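Local coordinates for tryptophanyl-tRNA synthetase (Thermus thermophilus, PDB 2EL7) that joins tryptophan to its cognate tRNA at the expense of ATP, working as a homodimeric class I aminoacyl-tRNA synthetase, at the interface of chains A and B. Numbering follows the deposited sequence. Chains: chain A/B, Tryptophanyl-tRNA synthetase.

Contact 1: the interface of chains A and B. Residues chain A 112, 122-123, 127; chain B 103, 127.
B:Leu103 enters a pocket on chain A formed by A:Phe112, A:Val122 and A:Leu127, a small example of how a homodimer can anchor one apolar side chain by pairing it with a backbone bond at its root. The bond runs from the amide N of B:Leu103 to the carbonyl O of A:Val122, 2.9 Å long, and probably helps to position the root of this side chain.

The tight part of the contact surrounds that side chain. With CG trans to the backbone N (chi1 -179°), B:Leu103 carries its two methyls away from the bonded amide and into the apolar surface of chain A. CD2 faces A:Phe112 and A:Val122. It meets the rim of the A:Phe112 ring at CZ, 3.8 Å away, the two side chains crossing at about a right angle. The same methyl lies 3.9 Å from CG2 of A:Val122, which also packs against CB of B:Leu103 at 3.8 Å. CD1 is the methyl nearer to A:Leu127, 4.0 Å from its CD2. Within chain A, CD1 of A:Leu127 sits over the centre of the A:Phe112 ring, 3.8 Å above its plane, and probably helps to limit the turning of the ring that B:Leu103 packs against.

The contact is looser toward B:Leu127. Here the two copies of Leu127 reach toward each other tip to tip, their CD2 methyls 4.2 Å apart, and B:Leu127 hides very little surface.

In the fold, B:Leu103 begins helix 103-107, while chain A supplies helix 110-115, the loop residue A:Val122 and the start of helix 124-139, whose counterpart in chain B carries B:Leu127.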
loop_
_atom_site.group_PDB
_atom_site.type_symbol
_atom_site.label_atom_id
_atom_site.label_comp_id
_atom_site.label_asym_id
_atom_site.label_seq_id
_atom_site.Cartn_x
_atom_site.Cartn_y
_atom_site.Cartn_z
ATOM N N PHE A 112 -16.084 1.197 -8.390
ATOM C CA PHE A 112 -15.102 0.843 -9.405
ATOM C C PHE A 112 -15.768 0.489 -10.732
ATOM O O PHE A 112 -15.330 0.936 -11.792
ATOM C CB PHE A 112 -14.263 -0.352 -8.955
ATOM C CG PHE A 112 -13.476 -0.978 -10.071
ATOM C CD1 PHE A 112 -12.297 -0.385 -10.529
ATOM C CD2 PHE A 112 -13.921 -2.143 -10.676
ATOM C CE1 PHE A 112 -11.577 -0.948 -11.569
ATOM C CE2 PHE A 112 -13.203 -2.728 -11.734
ATOM C CZ PHE A 112 -12.030 -2.131 -12.180
ATOM N N VAL A 122 -8.750 3.330 -16.199
ATOM C CA VAL A 122 -9.103 2.601 -15.005
ATOM C C VAL A 122 -7.830 2.370 -14.199
ATOM O O VAL A 122 -7.103 1.398 -14.409
ATOM C CB VAL A 122 -9.912 1.267 -15.331
ATOM C CG1 VAL A 122 -9.464 0.674 -16.631
ATOM C CG2 VAL A 122 -9.767 0.250 -14.200
ATOM N N TRP A 123 -7.555 3.310 -13.294
ATOM C CA TRP A 123 -6.387 3.243 -12.430
ATOM C C TRP A 123 -6.536 2.172 -11.330
ATOM O O TRP A 123 -7.644 1.911 -10.824
ATOM C CB TRP A 123 -6.130 4.605 -11.769
ATOM C CG TRP A 123 -5.911 5.744 -12.741
ATOM C CD1 TRP A 123 -6.795 6.760 -13.037
ATOM C CD2 TRP A 123 -4.750 5.980 -13.550
ATOM N NE1 TRP A 123 -6.251 7.598 -13.973
ATOM C CE2 TRP A 123 -4.998 7.145 -14.306
ATOM C CE3 TRP A 123 -3.533 5.321 -13.706
ATOM C CZ2 TRP A 123 -4.066 7.665 -15.210
ATOM C CZ3 TRP A 123 -2.607 5.834 -14.600
ATOM C CH2 TRP A 123 -2.879 6.997 -15.344
ATOM N N LEU A 127 -9.537 0.737 -8.252
ATOM C CA LEU A 127 -9.822 -0.629 -7.823
ATOM C C LEU A 127 -9.437 -0.921 -6.367
ATOM O O LEU A 127 -10.232 -1.488 -5.617
ATOM C CB LEU A 127 -9.118 -1.655 -8.728
ATOM C CG LEU A 127 -9.321 -3.128 -8.307
ATOM C CD1 LEU A 127 -10.731 -3.560 -8.676
ATOM C CD2 LEU A 127 -8.313 -4.039 -8.999
ATOM N N LEU B 103 -4.791 -0.392 -14.540
ATOM C CA LEU B 103 -5.131 -1.790 -14.242
ATOM C C LEU B 103 -4.642 -2.766 -15.337
ATOM O O LEU B 103 -4.050 -3.816 -15.032
ATOM C CB LEU B 103 -6.652 -1.946 -14.006
ATOM C CG LEU B 103 -7.145 -3.371 -13.648
ATOM C CD1 LEU B 103 -6.313 -3.923 -12.465
ATOM C CD2 LEU B 103 -8.629 -3.380 -13.285
ATOM N N LEU B 127 -2.098 -9.839 -8.124
ATOM C CA LEU B 127 -2.135 -8.782 -9.127
ATOM C C LEU B 127 -1.211 -7.602 -8.821
ATOM O O LEU B 127 -0.447 -7.152 -9.682
ATOM C CB LEU B 127 -3.554 -8.251 -9.257
ATOM C CG LEU B 127 -3.742 -7.102 -10.260
ATOM C CD1 LEU B 127 -3.619 -7.642 -11.687
ATOM C CD2 LEU B 127 -5.096 -6.471 -10.066
#

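Contact 2: the interface of chains A and B. Residues chain A 96, 169, 325, 327; chain B 44, 47, 53, 58.
Helix 89-99, the end of helix 153-169 and the segment just after helix 296-324 of chain A meet the 3-10 helix 43-48, the loop at B:Tyr53 and the start of helix 58-71 of chain B. The site is a largely apolar part of the homodimer interface, and it illustrates a directional hydrogen bond set among apolar contacts.

The donor is OH of B:Tyr53, which makes a hydrogen bond of 2.9 Å to the carbonyl O of A:Val325. It lies in the carbonyl plane, on a lone pair, the C=O bond and the donor making an angle of 126° at the oxygen. The acceptor in turn lies in the plane of the tyrosine ring, at its edge. From another side CE2 of A:Phe169 comes within 3.5 Å of the same OH, its side chain crossing that of B:Tyr53 at about a right angle. Within chain A, CG2 of A:Val325 covers the centre of the phenylalanine ring. A phenylalanine in place of B:Tyr53 would lack the hydroxyl, which would probably leave the carbonyl of A:Val325 without its donor and A:Phe169 without the atom its CE2 meets.

Beside the polar link, CG1 of A:Val325 meets CD1 of B:Leu47 at 3.9 Å. The leucine CG stands beside its backbone N and trans to the carbonyl carbon (chi1 -50°), which turns CD1 toward A:Val325. Helix 89-99 contributes more loosely through A:Val96, whose CG2 stays 4.3 Å from OH of B:Tyr44. A:Leu327 divides its methyls: CD1 touches CD2 of B:Leu58 at 3.8 Å, the side chains lying alongside, whereas CD2 approaches the phenol end of B:Tyr44, 3.8 Å from CE2 and 3.5 Å from OH.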
loop_
_atom_site.group_PDB
_atom_site.type_symbol
_atom_site.label_atom_id
_atom_site.label_comp_id
_atom_site.label_asym_id
_atom_site.label_seq_id
_atom_site.Cartn_x
_atom_site.Cartn_y
_atom_site.Cartn_z
ATOM N N VAL A 96 -1.129 -5.889 3.717
ATOM C CA VAL A 96 -1.580 -7.147 4.322
ATOM C C VAL A 96 -2.980 -7.452 3.842
ATOM O O VAL A 96 -3.237 -8.527 3.328
ATOM C CB VAL A 96 -1.558 -7.098 5.882
ATOM C CG1 VAL A 96 -2.043 -8.437 6.455
ATOM C CG2 VAL A 96 -0.130 -6.822 6.375
ATOM N N PHE A 169 -5.389 -15.497 11.735
ATOM C CA PHE A 169 -4.293 -15.175 12.631
ATOM C C PHE A 169 -4.617 -14.995 14.096
ATOM O O PHE A 169 -3.705 -14.737 14.871
ATOM C CB PHE A 169 -3.559 -13.911 12.138
ATOM C CG PHE A 169 -3.249 -13.919 10.662
ATOM C CD1 PHE A 169 -3.958 -13.090 9.782
ATOM C CD2 PHE A 169 -2.253 -14.755 10.144
ATOM C CE1 PHE A 169 -3.681 -13.087 8.412
ATOM C CE2 PHE A 169 -1.966 -14.767 8.773
ATOM C CZ PHE A 169 -2.677 -13.934 7.903
ATOM N N VAL A 325 1.070 -12.114 11.833
ATOM C CA VAL A 325 1.280 -12.468 10.433
ATOM C C VAL A 325 2.579 -13.284 10.363
ATOM O O VAL A 325 2.894 -13.900 9.349
ATOM C CB VAL A 325 1.345 -11.146 9.598
ATOM C CG1 VAL A 325 2.451 -11.180 8.574
ATOM C CG2 VAL A 325 -0.015 -10.890 8.967
ATOM N N LEU A 327 5.921 -12.098 10.899
ATOM C CA LEU A 327 7.106 -11.448 10.357
ATOM C C LEU A 327 8.278 -11.545 11.317
ATOM O O LEU A 327 8.086 -11.674 12.526
ATOM C CB LEU A 327 6.822 -9.966 10.084
ATOM C CG LEU A 327 6.348 -9.488 8.708
ATOM C CD1 LEU A 327 5.631 -10.567 7.961
ATOM C CD2 LEU A 327 5.480 -8.247 8.905
ATOM N N TYR B 44 7.586 -9.757 2.561
ATOM C CA TYR B 44 6.185 -9.418 2.275
ATOM C C TYR B 44 5.644 -10.144 1.041
ATOM O O TYR B 44 4.430 -10.195 0.820
ATOM C CB TYR B 44 5.992 -7.885 2.162
ATOM C CG TYR B 44 5.444 -7.253 3.439
ATOM C CD1 TYR B 44 5.792 -5.943 3.827
ATOM C CD2 TYR B 44 4.599 -7.975 4.279
ATOM C CE1 TYR B 44 5.310 -5.376 5.043
ATOM C CE2 TYR B 44 4.111 -7.425 5.487
ATOM C CZ TYR B 44 4.467 -6.139 5.868
ATOM O OH TYR B 44 3.987 -5.666 7.087
ATOM N N LEU B 47 3.338 -13.411 1.688
ATOM C CA LEU B 47 1.894 -13.275 1.869
ATOM C C LEU B 47 0.987 -13.351 0.622
ATOM O O LEU B 47 -0.222 -13.571 0.754
ATOM C CB LEU B 47 1.575 -11.977 2.635
ATOM C CG LEU B 47 2.302 -11.632 3.951
ATOM C CD1 LEU B 47 1.375 -10.804 4.813
ATOM C CD2 LEU B 47 2.701 -12.858 4.723
ATOM N N TYR B 53 0.972 -20.077 2.474
ATOM C CA TYR B 53 2.183 -19.677 3.198
ATOM C C TYR B 53 1.976 -20.061 4.671
ATOM O O TYR B 53 0.853 -20.401 5.065
ATOM C CB TYR B 53 2.428 -18.170 2.983
ATOM C CG TYR B 53 2.056 -17.254 4.121
ATOM C CD1 TYR B 53 2.988 -16.929 5.101
ATOM C CD2 TYR B 53 0.791 -16.677 4.194
ATOM C CE1 TYR B 53 2.678 -16.055 6.124
ATOM C CE2 TYR B 53 0.464 -15.792 5.214
ATOM C CZ TYR B 53 1.416 -15.482 6.183
ATOM O OH TYR B 53 1.120 -14.604 7.206
ATOM N N LEU B 58 7.442 -18.140 8.874
ATOM C CA LEU B 58 7.953 -17.031 8.073
ATOM C C LEU B 58 9.171 -16.359 8.710
ATOM O O LEU B 58 10.141 -16.013 8.018
ATOM C CB LEU B 58 6.859 -15.988 7.832
ATOM C CG LEU B 58 7.273 -14.861 6.877
ATOM C CD1 LEU B 58 7.936 -15.481 5.650
ATOM C CD2 LEU B 58 6.064 -14.029 6.460
#

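About 24 Å separates the C-alpha centres of contact 1 and contact 2, and the two have no residue in common. They also draw on different elements: contact 1 uses those running from helix 103-107 to helix 124-139, whereas contact 2 joins the 3-10 helix 43-48, the loop at B:Tyr53 and helix 58-71 of one chain to helix 89-99, helix 153-169 and the C-terminal segment of the other. Because the interface is two-fold symmetric, each has a twin with the chains exchanged. Anchoring the subunits at separate points in this way probably helps to fix their relative orientation in the homodimer.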